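Local coordinates for protein GH3 beta-N-acetylglucosaminidase (Paenibacillaceae, PDB 6K5J) that probably cleaves terminal beta-linked N-acetylglucosamine units from the non-reducing ends of chitin fragments and related glycans, as a glycoside hydrolase of family 3, at residues Leu254-Leu259 with Val330-Ala335; Gln287-Gly292 with Glu323-Arg328; Lys410-Tyr415 with Val424-Ile429; Glu436-Ile441 with Ala465-Ala470. All coordinates share one frame; numbering follows the deposited sequence.

Contact 1: residues Leu254-Leu259 with Val330-Ala335; sequences LLRGEL and VGRLLA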
loop_
_atom_site.group_PDB
_atom_site.type_symbol
_atom_site.label_atom_id
_atom_site.label_comp_id
_atom_site.label_asym_id
_atom_site.label_seq_id
_atom_site.Cartn_x
_atom_site.Cartn_y
_atom_site.Cartn_z
ATOM N N LEU A 254 -1.333 -12.188 21.926
ATOM C CA LEU A 254 -2.182 -11.014 21.782
ATOM C C LEU A 254 -3.209 -11.194 20.667
ATOM O O LEU A 254 -4.410 -11.010 20.889
ATOM C CB LEU A 254 -1.302 -9.789 21.540
ATOM C CG LEU A 254 -1.924 -8.434 21.228
ATOM C CD1 LEU A 254 -2.816 -7.972 22.365
ATOM C CD2 LEU A 254 -0.810 -7.421 20.971
ATOM N N LEU A 255 -2.756 -11.553 19.460
ATOM C CA LEU A 255 -3.667 -11.641 18.319
ATOM C C LEU A 255 -4.609 -12.838 18.444
ATOM O O LEU A 255 -5.829 -12.699 18.301
ATOM C CB LEU A 255 -2.863 -11.728 17.020
ATOM C CG LEU A 255 -3.626 -11.884 15.699
ATOM C CD1 LEU A 255 -4.727 -10.823 15.556
ATOM C CD2 LEU A 255 -2.627 -11.770 14.537
ATOM N N ARG A 256 -4.055 -14.030 18.662
ATOM C CA ARG A 256 -4.876 -15.233 18.756
ATOM C C ARG A 256 -5.568 -15.339 20.110
ATOM O O ARG A 256 -6.731 -15.744 20.183
ATOM C CB ARG A 256 -4.017 -16.473 18.520
ATOM C CG ARG A 256 -3.263 -16.444 17.197
ATOM C CD ARG A 256 -3.714 -17.570 16.341
ATOM N NE ARG A 256 -2.931 -17.703 15.122
ATOM C CZ ARG A 256 -3.439 -17.568 13.906
ATOM N NH1 ARG A 256 -4.729 -17.270 13.758
ATOM N NH2 ARG A 256 -2.665 -17.735 12.845
ATOM N N GLY A 257 -4.865 -15.002 21.180
ATOM C CA GLY A 257 -5.401 -15.176 22.516
ATOM C C GLY A 257 -6.288 -14.029 22.941
ATOM O O GLY A 257 -7.509 -14.189 23.024
ATOM N N GLU A 258 -5.686 -12.864 23.199
ATOM C CA GLU A 258 -6.455 -11.729 23.696
ATOM C C GLU A 258 -7.524 -11.300 22.702
ATOM O O GLU A 258 -8.650 -10.981 23.098
ATOM C CB GLU A 258 -5.531 -10.553 24.012
ATOM C CG GLU A 258 -4.540 -10.798 25.149
ATOM C CD GLU A 258 -3.870 -9.517 25.612
ATOM O OE1 GLU A 258 -4.562 -8.489 25.730
ATOM O OE2 GLU A 258 -2.648 -9.526 25.859
ATOM N N LEU A 259 -7.188 -11.263 21.409
ATOM C CA LEU A 259 -8.104 -10.778 20.387
ATOM C C LEU A 259 -8.918 -11.889 19.741
ATOM O O LEU A 259 -9.824 -11.595 18.951
ATOM C CB LEU A 259 -7.324 -9.994 19.310
ATOM C CG LEU A 259 -6.941 -8.534 19.601
ATOM C CD1 LEU A 259 -6.485 -8.268 21.027
ATOM C CD2 LEU A 259 -5.882 -8.028 18.622
ATOM N N VAL A 330 -2.661 -25.207 8.251
ATOM C CA VAL A 330 -3.244 -25.739 7.018
ATOM C C VAL A 330 -4.760 -25.617 7.053
ATOM O O VAL A 330 -5.393 -25.254 6.055
ATOM C CB VAL A 330 -2.797 -27.200 6.802
ATOM C CG1 VAL A 330 -3.634 -27.864 5.705
ATOM C CG2 VAL A 330 -1.310 -27.252 6.450
ATOM N N GLY A 331 -5.371 -25.902 8.208
ATOM C CA GLY A 331 -6.817 -25.800 8.309
ATOM C C GLY A 331 -7.324 -24.392 8.066
ATOM O O GLY A 331 -8.334 -24.193 7.385
ATOM N N ARG A 332 -6.628 -23.395 8.612
ATOM C CA ARG A 332 -7.042 -22.013 8.397
ATOM C C ARG A 332 -6.887 -21.610 6.937
ATOM O O ARG A 332 -7.754 -20.923 6.384
ATOM C CB ARG A 332 -6.237 -21.078 9.295
ATOM C CG ARG A 332 -6.377 -21.350 10.780
ATOM C CD ARG A 332 -5.534 -20.347 11.544
ATOM N NE ARG A 332 -5.665 -20.438 12.995
ATOM C CZ ARG A 332 -4.670 -20.729 13.834
ATOM N NH1 ARG A 332 -3.439 -20.967 13.381
ATOM N NH2 ARG A 332 -4.903 -20.757 15.144
ATOM N N LEU A 333 -5.796 -22.040 6.287
ATOM C CA LEU A 333 -5.587 -21.691 4.883
ATOM C C LEU A 333 -6.602 -22.380 3.973
ATOM O O LEU A 333 -7.150 -21.756 3.058
ATOM C CB LEU A 333 -4.152 -22.028 4.467
ATOM C CG LEU A 333 -3.132 -21.133 5.167
ATOM C CD1 LEU A 333 -1.762 -21.822 5.269
ATOM C CD2 LEU A 333 -3.045 -19.782 4.454
ATOM N N LEU A 334 -6.881 -23.660 4.214
ATOM C CA LEU A 334 -7.878 -24.348 3.399
ATOM C C LEU A 334 -9.273 -23.748 3.589
ATOM O O LEU A 334 -10.057 -23.683 2.635
ATOM C CB LEU A 334 -7.869 -25.843 3.732
ATOM C CG LEU A 334 -6.600 -26.619 3.368
ATOM C CD1 LEU A 334 -6.757 -28.103 3.655
ATOM C CD2 LEU A 334 -6.221 -26.418 1.910
ATOM N N ALA A 335 -9.597 -23.298 4.809
ATOM C CA ALA A 335 -10.906 -22.691 5.049
ATOM C C ALA A 335 -11.049 -21.378 4.291
ATOM O O ALA A 335 -12.098 -21.108 3.695
ATOM C CB ALA A 335 -11.128 -22.468 6.547
#
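R256, reaching out from helix 249-258, lays its guanidinium group flat on that of R332 from helix 323-339, and this pair makes the whole contact. Just ahead of it in the chain, L254 and L255 turn to the barrel instead, L254 packing on F184 and L213, L255 on V265 and I220. R256 instead reaches toward helix 323-339: CG sits beside the backbone N (chi1 -56°), and a bend at chi2 swings the guanidinium over its partner, which arrives from the opposite direction on an extended chain. The planes are 3° apart, and CZ of R256 lies 3.4 Å from CZ of R332, each over the centre of the other group. NH2 of R256 stands 3.4 Å from NH1 of R332, a donor-donor pair that is no hydrogen bond. The carboxylates of D294 and D262 probably offset the like charges: D294 spans the stack, with one oxygen for R256 NH2 and the other for R332 NH1, while D262 takes R332 NE. R256 NH2 also reaches G292 O, and the carbonyls of Y261 and G263 hold R256 NH1. Both helices belong to the family 3 N-terminal domain, of the TIM-barrel clan, and their backbones stay well apart here, with 12.6 Å between the CA atoms of R256 and R332. Were R256 a leucine, D294 would probably be short of one cationic mate and R332 would lose the flat group over its face. Past G257, E258 forms a salt bridge with R205, and L259 N closes a wide pi-type turn on L254 O at 2.8 Å.

Contact 2: residues Gln287-Gly292 with Glu323-Arg328; sequences QAVEAG and EERIDR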
loop_
_atom_site.group_PDB
_atom_site.type_symbol
_atom_site.label_atom_id
_atom_site.label_comp_id
_atom_site.label_asym_id
_atom_site.label_seq_id
_atom_site.Cartn_x
_atom_site.Cartn_y
_atom_site.Cartn_z
ATOM N N GLN A 287 10.661 -19.652 12.915
ATOM C CA GLN A 287 10.280 -18.894 14.098
ATOM C C GLN A 287 8.931 -18.210 13.926
ATOM O O GLN A 287 8.193 -18.045 14.908
ATOM C CB GLN A 287 11.358 -17.871 14.432
ATOM C CG GLN A 287 12.495 -18.449 15.251
ATOM C CD GLN A 287 13.623 -17.467 15.438
ATOM O OE1 GLN A 287 14.702 -17.623 14.865
ATOM N NE2 GLN A 287 13.382 -16.445 16.241
ATOM N N ALA A 288 8.588 -17.815 12.696
ATOM C CA ALA A 288 7.273 -17.225 12.446
ATOM C C ALA A 288 6.152 -18.233 12.683
ATOM O O ALA A 288 5.123 -17.898 13.286
ATOM C CB ALA A 288 7.211 -16.683 11.018
ATOM N N VAL A 289 6.312 -19.462 12.203
ATOM C CA VAL A 289 5.295 -20.476 12.472
ATOM C C VAL A 289 5.213 -20.746 13.969
ATOM O O VAL A 289 4.122 -20.817 14.545
ATOM C CB VAL A 289 5.585 -21.765 11.679
ATOM C CG1 VAL A 289 4.677 -22.892 12.169
ATOM C CG2 VAL A 289 5.396 -21.522 10.171
ATOM N N GLU A 290 6.368 -20.853 14.632
ATOM C CA GLU A 290 6.360 -21.089 16.075
ATOM C C GLU A 290 5.657 -19.958 16.813
ATOM O O GLU A 290 4.970 -20.192 17.813
ATOM C CB GLU A 290 7.789 -21.257 16.583
ATOM C CG GLU A 290 8.436 -22.571 16.154
ATOM C CD GLU A 290 9.841 -22.725 16.720
ATOM O OE1 GLU A 290 10.670 -21.819 16.484
ATOM O OE2 GLU A 290 10.108 -23.732 17.414
ATOM N N ALA A 291 5.805 -18.724 16.329
ATOM C CA ALA A 291 5.152 -17.590 16.973
ATOM C C ALA A 291 3.645 -17.582 16.761
ATOM O O ALA A 291 2.931 -16.966 17.560
ATOM C CB ALA A 291 5.762 -16.274 16.470
ATOM N N GLY A 292 3.145 -18.233 15.705
ATOM C CA GLY A 292 1.716 -18.296 15.468
ATOM C C GLY A 292 1.259 -17.995 14.050
ATOM O O GLY A 292 0.062 -18.077 13.766
ATOM N N GLU A 323 2.952 -31.845 14.781
ATOM C CA GLU A 323 1.997 -32.221 13.747
ATOM C C GLU A 323 0.711 -31.417 13.862
ATOM O O GLU A 323 0.182 -30.934 12.855
ATOM C CB GLU A 323 1.701 -33.718 13.838
ATOM C CG GLU A 323 0.572 -34.174 12.915
ATOM C CD GLU A 323 0.423 -35.687 12.879
ATOM O OE1 GLU A 323 1.059 -36.366 13.716
ATOM O OE2 GLU A 323 -0.322 -36.192 12.011
ATOM N N GLU A 324 0.179 -31.279 15.085
ATOM C CA GLU A 324 -1.020 -30.468 15.277
ATOM C C GLU A 324 -0.786 -29.028 14.829
ATOM O O GLU A 324 -1.652 -28.419 14.191
ATOM C CB GLU A 324 -1.460 -30.512 16.745
ATOM C CG GLU A 324 -2.728 -29.699 17.071
ATOM C CD GLU A 324 -2.474 -28.205 17.294
ATOM O OE1 GLU A 324 -1.377 -27.821 17.774
ATOM O OE2 GLU A 324 -3.383 -27.408 16.985
ATOM N N ARG A 325 0.377 -28.468 15.162
ATOM C CA ARG A 325 0.656 -27.076 14.821
ATOM C C ARG A 325 0.566 -26.849 13.318
ATOM O O ARG A 325 -0.089 -25.904 12.863
ATOM C CB ARG A 325 2.030 -26.670 15.353
ATOM C CG ARG A 325 2.412 -25.235 15.031
ATOM C CD ARG A 325 1.474 -24.211 15.686
ATOM N NE ARG A 325 1.729 -22.881 15.132
ATOM C CZ ARG A 325 1.214 -22.450 13.985
ATOM N NH1 ARG A 325 0.396 -23.228 13.293
ATOM N NH2 ARG A 325 1.508 -21.235 13.531
ATOM N N ILE A 326 1.190 -27.730 12.531
ATOM C CA ILE A 326 1.137 -27.614 11.075
ATOM C C ILE A 326 -0.295 -27.735 10.574
ATOM O O ILE A 326 -0.741 -26.946 9.727
ATOM C CB ILE A 326 2.033 -28.676 10.416
ATOM C CG1 ILE A 326 3.501 -28.402 10.733
ATOM C CG2 ILE A 326 1.813 -28.663 8.921
ATOM C CD1 ILE A 326 4.122 -27.320 9.854
ATOM N N ASP A 327 -1.025 -28.750 11.060
ATOM C CA ASP A 327 -2.422 -28.926 10.661
ATOM C C ASP A 327 -3.270 -27.716 11.032
ATOM O O ASP A 327 -4.237 -27.408 10.335
ATOM C CB ASP A 327 -3.031 -30.174 11.314
ATOM C CG ASP A 327 -2.459 -31.475 10.777
ATOM O OD1 ASP A 327 -1.965 -31.505 9.632
ATOM O OD2 ASP A 327 -2.532 -32.488 11.510
ATOM N N ARG A 328 -2.959 -27.064 12.155
ATOM C CA ARG A 328 -3.702 -25.874 12.563
ATOM C C ARG A 328 -3.649 -24.798 11.479
ATOM O O ARG A 328 -4.688 -24.267 11.072
ATOM C CB ARG A 328 -3.150 -25.347 13.890
ATOM C CG ARG A 328 -4.079 -24.421 14.657
ATOM C CD ARG A 328 -3.319 -23.676 15.763
ATOM N NE ARG A 328 -2.607 -24.609 16.633
ATOM C CZ ARG A 328 -1.603 -24.269 17.436
ATOM N NH1 ARG A 328 -1.199 -23.010 17.494
ATOM N NH2 ARG A 328 -0.999 -25.191 18.179
HETATM O O HOH W 1 2.318 -21.266 17.544
HETATM O O HOH W 2 -1.224 -20.220 15.410
#
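R325 turns CG away from its own N (chi1 179°) and bends at chi2 (63°), which brings its guanidinium to V289 O in the last turn of helix 281-291. NH2 of R325 donates to V289 O at 2.8 Å in a bent bond, meeting a lone pair in the carbonyl plane, although the oxygen lies 29° out of the guanidinium plane. NE of R325 adds a weak bond to the same V289 O at 3.2 Å. That oxygen also accepts from G292 N, because G292 ends the helix in a Schellman motif with positive phi, so several N-H groups converge on one carbonyl at the negative end of the helix, a place where a cation is likely to be welcome. V289 closes one face of the guanidinium with CG1, 3.8 Å from R325 NH2. Above the opposite face, offset toward the rim, sits a water that donates to G292 O and weakly accepts from R328 NH1. A different water joins E290 O to R325 NE, while S329 OG takes NH1. Behind R325, R328 grips E324 side-on through NE and NH2, the latter 2.7 Å from E324 OE1, and R325 CD rests on the face of the R328 guanidinium. This intrahelical salt bridge leaves R328 NH1 for E252 as well. Around the contact, V289 leans on I296 of the barrel strand 296-298 and on L312 of helix 302-317, and that same helix receives I326 at V316, so helices 281-291, 302-317 and 323-339 pack together outside the strand.

Contact 3: residues Lys410-Tyr415 with Val424-Ile429; sequences KETLGY and VNEQTI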
loop_
_atom_site.group_PDB
_atom_site.type_symbol
_atom_site.label_atom_id
_atom_site.label_comp_id
_atom_site.label_asym_id
_atom_site.label_seq_id
_atom_site.Cartn_x
_atom_site.Cartn_y
_atom_site.Cartn_z
ATOM N N LYS A 410 0.497 10.188 -16.598
ATOM C CA LYS A 410 0.173 11.039 -17.741
ATOM C C LYS A 410 -0.781 12.171 -17.359
ATOM O O LYS A 410 -0.635 13.303 -17.839
ATOM C CB LYS A 410 -0.433 10.197 -18.865
ATOM C CG LYS A 410 -0.720 10.990 -20.136
ATOM C CD LYS A 410 -1.726 10.271 -21.016
ATOM C CE LYS A 410 -3.104 10.916 -20.929
ATOM N NZ LYS A 410 -3.264 11.997 -21.943
ATOM N N GLU A 411 -1.772 11.888 -16.515
ATOM C CA GLU A 411 -2.774 12.892 -16.142
ATOM C C GLU A 411 -2.248 13.720 -14.967
ATOM O O GLU A 411 -2.690 13.607 -13.819
ATOM C CB GLU A 411 -4.106 12.222 -15.818
ATOM C CG GLU A 411 -4.768 11.515 -17.004
ATOM C CD GLU A 411 -4.368 10.052 -17.142
ATOM O OE1 GLU A 411 -3.459 9.582 -16.423
ATOM O OE2 GLU A 411 -4.990 9.362 -17.973
ATOM N N THR A 412 -1.257 14.550 -15.285
ATOM C CA THR A 412 -0.617 15.439 -14.330
ATOM C C THR A 412 -1.529 16.615 -13.993
ATOM O O THR A 412 -2.567 16.832 -14.620
ATOM C CB THR A 412 0.692 15.982 -14.908
ATOM O OG1 THR A 412 0.392 16.789 -16.060
ATOM C CG2 THR A 412 1.631 14.834 -15.310
ATOM N N LEU A 413 -1.113 17.407 -12.997
ATOM C CA LEU A 413 -1.825 18.651 -12.736
ATOM C C LEU A 413 -1.838 19.535 -13.978
ATOM O O LEU A 413 -2.867 20.137 -14.317
ATOM C CB LEU A 413 -1.190 19.385 -11.556
ATOM C CG LEU A 413 -1.774 20.781 -11.343
ATOM C CD1 LEU A 413 -3.252 20.666 -11.005
ATOM C CD2 LEU A 413 -1.023 21.497 -10.233
ATOM N N GLY A 414 -0.702 19.608 -14.681
ATOM C CA GLY A 414 -0.648 20.399 -15.900
ATOM C C GLY A 414 -1.607 19.888 -16.953
ATOM O O GLY A 414 -2.251 20.674 -17.651
ATOM N N TYR A 415 -1.718 18.561 -17.074
ATOM C CA TYR A 415 -2.692 17.949 -17.974
ATOM C C TYR A 415 -4.101 18.471 -17.707
ATOM O O TYR A 415 -4.816 18.879 -18.631
ATOM C CB TYR A 415 -2.634 16.427 -17.820
ATOM C CG TYR A 415 -3.740 15.662 -18.535
ATOM C CD1 TYR A 415 -3.579 15.237 -19.857
ATOM C CD2 TYR A 415 -4.936 15.363 -17.886
ATOM C CE1 TYR A 415 -4.589 14.538 -20.510
ATOM C CE2 TYR A 415 -5.943 14.660 -18.521
ATOM C CZ TYR A 415 -5.762 14.250 -19.834
ATOM O OH TYR A 415 -6.763 13.557 -20.469
ATOM N N VAL A 424 -0.326 26.650 -19.834
ATOM C CA VAL A 424 0.478 25.965 -18.832
ATOM C C VAL A 424 1.843 25.636 -19.415
ATOM O O VAL A 424 1.943 25.073 -20.511
ATOM C CB VAL A 424 -0.228 24.689 -18.336
ATOM C CG1 VAL A 424 0.679 23.886 -17.427
ATOM C CG2 VAL A 424 -1.545 25.052 -17.618
ATOM N N ASN A 425 2.890 25.970 -18.675
ATOM C CA ASN A 425 4.224 25.434 -18.900
ATOM C C ASN A 425 4.483 24.436 -17.774
ATOM O O ASN A 425 4.763 24.841 -16.645
ATOM C CB ASN A 425 5.256 26.560 -18.907
ATOM C CG ASN A 425 6.652 26.079 -19.262
ATOM O OD1 ASN A 425 6.954 24.892 -19.170
ATOM N ND2 ASN A 425 7.507 27.006 -19.693
ATOM N N GLU A 426 4.384 23.133 -18.066
ATOM C CA GLU A 426 4.657 22.101 -17.064
ATOM C C GLU A 426 6.078 21.568 -17.213
ATOM O O GLU A 426 6.419 20.957 -18.233
ATOM C CB GLU A 426 3.666 20.943 -17.142
ATOM C CG GLU A 426 3.841 19.969 -15.978
ATOM C CD GLU A 426 2.645 19.053 -15.794
ATOM O OE1 GLU A 426 2.301 18.319 -16.747
ATOM O OE2 GLU A 426 2.040 19.085 -14.695
ATOM N N GLN A 427 6.885 21.762 -16.175
ATOM C CA GLN A 427 8.273 21.324 -16.139
ATOM C C GLN A 427 8.399 20.146 -15.182
ATOM O O GLN A 427 8.065 20.267 -13.998
ATOM C CB GLN A 427 9.183 22.465 -15.695
ATOM C CG GLN A 427 9.275 23.606 -16.703
ATOM C CD GLN A 427 10.004 23.190 -17.967
ATOM O OE1 GLN A 427 10.987 22.453 -17.908
ATOM N NE2 GLN A 427 9.517 23.649 -19.120
ATOM N N THR A 428 8.881 19.017 -15.687
ATOM C CA THR A 428 9.081 17.837 -14.858
ATOM C C THR A 428 10.485 17.846 -14.277
ATOM O O THR A 428 11.468 18.006 -15.009
ATOM C CB THR A 428 8.857 16.557 -15.656
ATOM O OG1 THR A 428 7.513 16.536 -16.133
ATOM C CG2 THR A 428 9.104 15.323 -14.775
ATOM N N ILE A 429 10.576 17.675 -12.962
ATOM C CA ILE A 429 11.854 17.627 -12.268
ATOM C C ILE A 429 11.874 16.389 -11.381
ATOM O O ILE A 429 10.844 15.771 -11.107
ATOM C CB ILE A 429 12.117 18.900 -11.439
ATOM C CG1 ILE A 429 11.151 18.982 -10.253
ATOM C CG2 ILE A 429 12.024 20.142 -12.336
ATOM C CD1 ILE A 429 11.527 20.045 -9.215
#
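E426 reaches from strand 424-430 to the start of helix 413-419 and engages it with both carboxylate oxygens. T412 OG1 donates at 2.5 Å to the syn lone pair of E426 OE1, the one on the side of the other carboxylate oxygen. G414 N donates to E426 OE2 at 2.8 Å, arriving 46° above the carboxylate plane. T412 is also the N-cap: its OG1 accepts from Y415 N at 2.9 Å, so the one hydroxyl donates a hydrogen bond to E426 of the strand and accepts one from the helix. The E426 chain is extended, its CG placed opposite the backbone N (chi1 -172°), and carries the carboxylate across the gap. G414 gives it room, since a CB there would lie on top of E426 CD, and V424 CG1 packs against G414 CA at 4.0 Å. Further out, V392 of the neighbouring strand 390-396 touches E426 and W394 touches T412, while N425 and Q427 bond through their backbones to that strand. L413 anchors the helix start on M510, L513 and A514 of helix 507-517. Strand 390-396, helix 413-419 and strand 424-430 form a beta-alpha-beta unit, and the contact ties its helix to the second strand. Because the carboxylate meets the amino end of a helix, where N-H groups point outward, its negative charge is likely to be stabilised there, and the helix end in turn gains a second acceptor beside its own N-cap.

Contact 4: residues Glu436-Ile441 with Ala465-Ala470; sequences EEVAHI and AALIEA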
loop_
_atom_site.group_PDB
_atom_site.type_symbol
_atom_site.label_atom_id
_atom_site.label_comp_id
_atom_site.label_asym_id
_atom_site.label_seq_id
_atom_site.Cartn_x
_atom_site.Cartn_y
_atom_site.Cartn_z
ATOM N N GLU A 436 20.705 21.608 -12.406
ATOM C CA GLU A 436 20.233 22.281 -13.609
ATOM C C GLU A 436 18.722 22.464 -13.575
ATOM O O GLU A 436 18.213 23.523 -13.957
ATOM C CB GLU A 436 20.652 21.501 -14.854
ATOM C CG GLU A 436 20.037 22.010 -16.159
ATOM C CD GLU A 436 20.510 23.413 -16.540
ATOM O OE1 GLU A 436 19.689 24.361 -16.489
ATOM O OE2 GLU A 436 21.703 23.568 -16.886
ATOM N N GLU A 437 17.990 21.438 -13.129
ATOM C CA GLU A 437 16.540 21.573 -13.006
ATOM C C GLU A 437 16.184 22.722 -12.069
ATOM O O GLU A 437 15.315 23.543 -12.379
ATOM C CB GLU A 437 15.927 20.253 -12.520
ATOM C CG GLU A 437 15.837 19.166 -13.599
ATOM C CD GLU A 437 15.447 17.803 -13.047
ATOM O OE1 GLU A 437 15.602 17.578 -11.831
ATOM O OE2 GLU A 437 14.988 16.947 -13.838
ATOM N N VAL A 438 16.857 22.798 -10.921
ATOM C CA VAL A 438 16.603 23.873 -9.966
ATOM C C VAL A 438 16.871 25.233 -10.602
ATOM O O VAL A 438 16.076 26.172 -10.463
ATOM C CB VAL A 438 17.455 23.667 -8.701
ATOM C CG1 VAL A 438 17.486 24.939 -7.872
ATOM C CG2 VAL A 438 16.920 22.488 -7.886
ATOM N N ALA A 439 18.005 25.365 -11.296
ATOM C CA ALA A 439 18.310 26.620 -11.975
ATOM C C ALA A 439 17.288 26.915 -13.062
ATOM O O ALA A 439 16.890 28.071 -13.254
ATOM C CB ALA A 439 19.720 26.569 -12.563
ATOM N N HIS A 440 16.842 25.880 -13.780
ATOM C CA HIS A 440 15.845 26.081 -14.825
ATOM C C HIS A 440 14.524 26.579 -14.244
ATOM O O HIS A 440 13.881 27.461 -14.823
ATOM C CB HIS A 440 15.628 24.785 -15.603
ATOM C CG HIS A 440 14.838 24.965 -16.863
ATOM N ND1 HIS A 440 14.025 23.980 -17.382
ATOM C CD2 HIS A 440 14.735 26.020 -17.707
ATOM C CE1 HIS A 440 13.458 24.418 -18.492
ATOM N NE2 HIS A 440 13.873 25.653 -18.711
ATOM N N ILE A 441 14.103 26.029 -13.100
ATOM C CA ILE A 441 12.842 26.457 -12.496
ATOM C C ILE A 441 12.949 27.898 -12.006
ATOM O O ILE A 441 12.046 28.713 -12.224
ATOM C CB ILE A 441 12.431 25.511 -11.351
ATOM C CG1 ILE A 441 12.139 24.103 -11.879
ATOM C CG2 ILE A 441 11.209 26.085 -10.619
ATOM C CD1 ILE A 441 11.255 24.066 -13.121
ATOM N N ALA A 465 12.841 20.886 -1.133
ATOM C CA ALA A 465 12.310 21.877 -0.203
ATOM C C ALA A 465 13.015 23.216 -0.365
ATOM O O ALA A 465 12.387 24.277 -0.254
ATOM C CB ALA A 465 12.429 21.375 1.238
ATOM N N ALA A 466 14.321 23.187 -0.636
ATOM C CA ALA A 466 15.073 24.428 -0.794
ATOM C C ALA A 466 14.624 25.194 -2.032
ATOM O O ALA A 466 14.509 26.424 -1.993
ATOM C CB ALA A 466 16.573 24.126 -0.852
ATOM N N LEU A 467 14.365 24.487 -3.138
ATOM C CA LEU A 467 13.818 25.137 -4.322
ATOM C C LEU A 467 12.493 25.816 -4.005
ATOM O O LEU A 467 12.268 26.974 -4.377
ATOM C CB LEU A 467 13.642 24.123 -5.454
ATOM C CG LEU A 467 12.854 24.596 -6.681
ATOM C CD1 LEU A 467 13.493 25.837 -7.278
ATOM C CD2 LEU A 467 12.764 23.490 -7.727
ATOM N N ILE A 468 11.601 25.107 -3.306
ATOM C CA ILE A 468 10.299 25.676 -2.974
ATOM C C ILE A 468 10.460 26.911 -2.094
ATOM O O ILE A 468 9.831 27.951 -2.329
ATOM C CB ILE A 468 9.406 24.623 -2.293
ATOM C CG1 ILE A 468 9.079 23.493 -3.264
ATOM C CG2 ILE A 468 8.150 25.288 -1.779
ATOM C CD1 ILE A 468 8.447 22.264 -2.586
ATOM N N GLU A 469 11.283 26.803 -1.047
ATOM C CA GLU A 469 11.513 27.946 -0.170
ATOM C C GLU A 469 12.134 29.119 -0.923
ATOM O O GLU A 469 11.837 30.280 -0.617
ATOM C CB GLU A 469 12.396 27.533 1.013
ATOM C CG GLU A 469 11.631 26.833 2.146
ATOM C CD GLU A 469 10.789 27.786 2.975
ATOM O OE1 GLU A 469 11.375 28.608 3.719
ATOM O OE2 GLU A 469 9.541 27.727 2.887
ATOM N N ALA A 470 12.974 28.837 -1.920
ATOM C CA ALA A 470 13.549 29.907 -2.733
ATOM C C ALA A 470 12.468 30.622 -3.535
ATOM O O ALA A 470 12.412 31.860 -3.567
ATOM C CB ALA A 470 14.624 29.338 -3.662
#
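In the alpha/beta domain built round the mixed sheet, helices 435-447 and 462-472 lie next to each other on one face, and L467 of the second is what bridges them, fitting against V438 and I441 of the first. The approach is close, with 6.4 Å between the CA atoms of V438 and L467. L467 points at the other helix, and a chi1 of 170° carries CG to the far side from the backbone N, which sends both methyls into the seam. CD1 meets V438 CG1 at 4.1 Å, the two side chains sliding past one another in opposite directions, and it comes equally near the V438 carbonyl oxygen. The same CD1 touches I441 CG2 at 4.1 Å, while CD2 lies 4.2 Å from I441 CB, so the isoleucine is straddled by the fork of the leucine, the two side chains crossing at about a right angle. I441 starts toward L467 but sends CG1 and CD1 off toward the sheet, and only its CG2 branch and CB serve the seam. No hydrogen bond joins the segments; the side-chain packing is apolar. Cut back to an alanine, L467 would probably leave a gap between the helices, with V438 CG1 and I441 CG2 deprived of their common partner. Q442, the residue after I441, also touches L467. Beneath the pair, I441 rests on Q427 and I429 of edge strand 424-430, and I468 packs on V453 and S455 of strand 450-455, so each helix stands on its own part of the sheet.

From the N terminus, contact 1 opens first, at 254-259, and closes at 330-335; contact 2, 287-292 with 323-328, is nested inside that loop. Both use helix 323-339, and they touch where R256 NH2 meets G292 O, so together they join this helix to helices 249-258 and 281-291 of the TIM-barrel-like N-terminal domain. Contacts 3 and 4 follow in series on the opposite side of the chain's centre, with about 48 Å separating the centres of contacts 1 and 3. Contact 3 closes a short loop within a beta-alpha-beta unit, and contact 4 a longer one spanning strand 450-455. Strand 424-430 leads straight into helix 435-447, and Q427 packs on H440 and I441 where the two contacts meet.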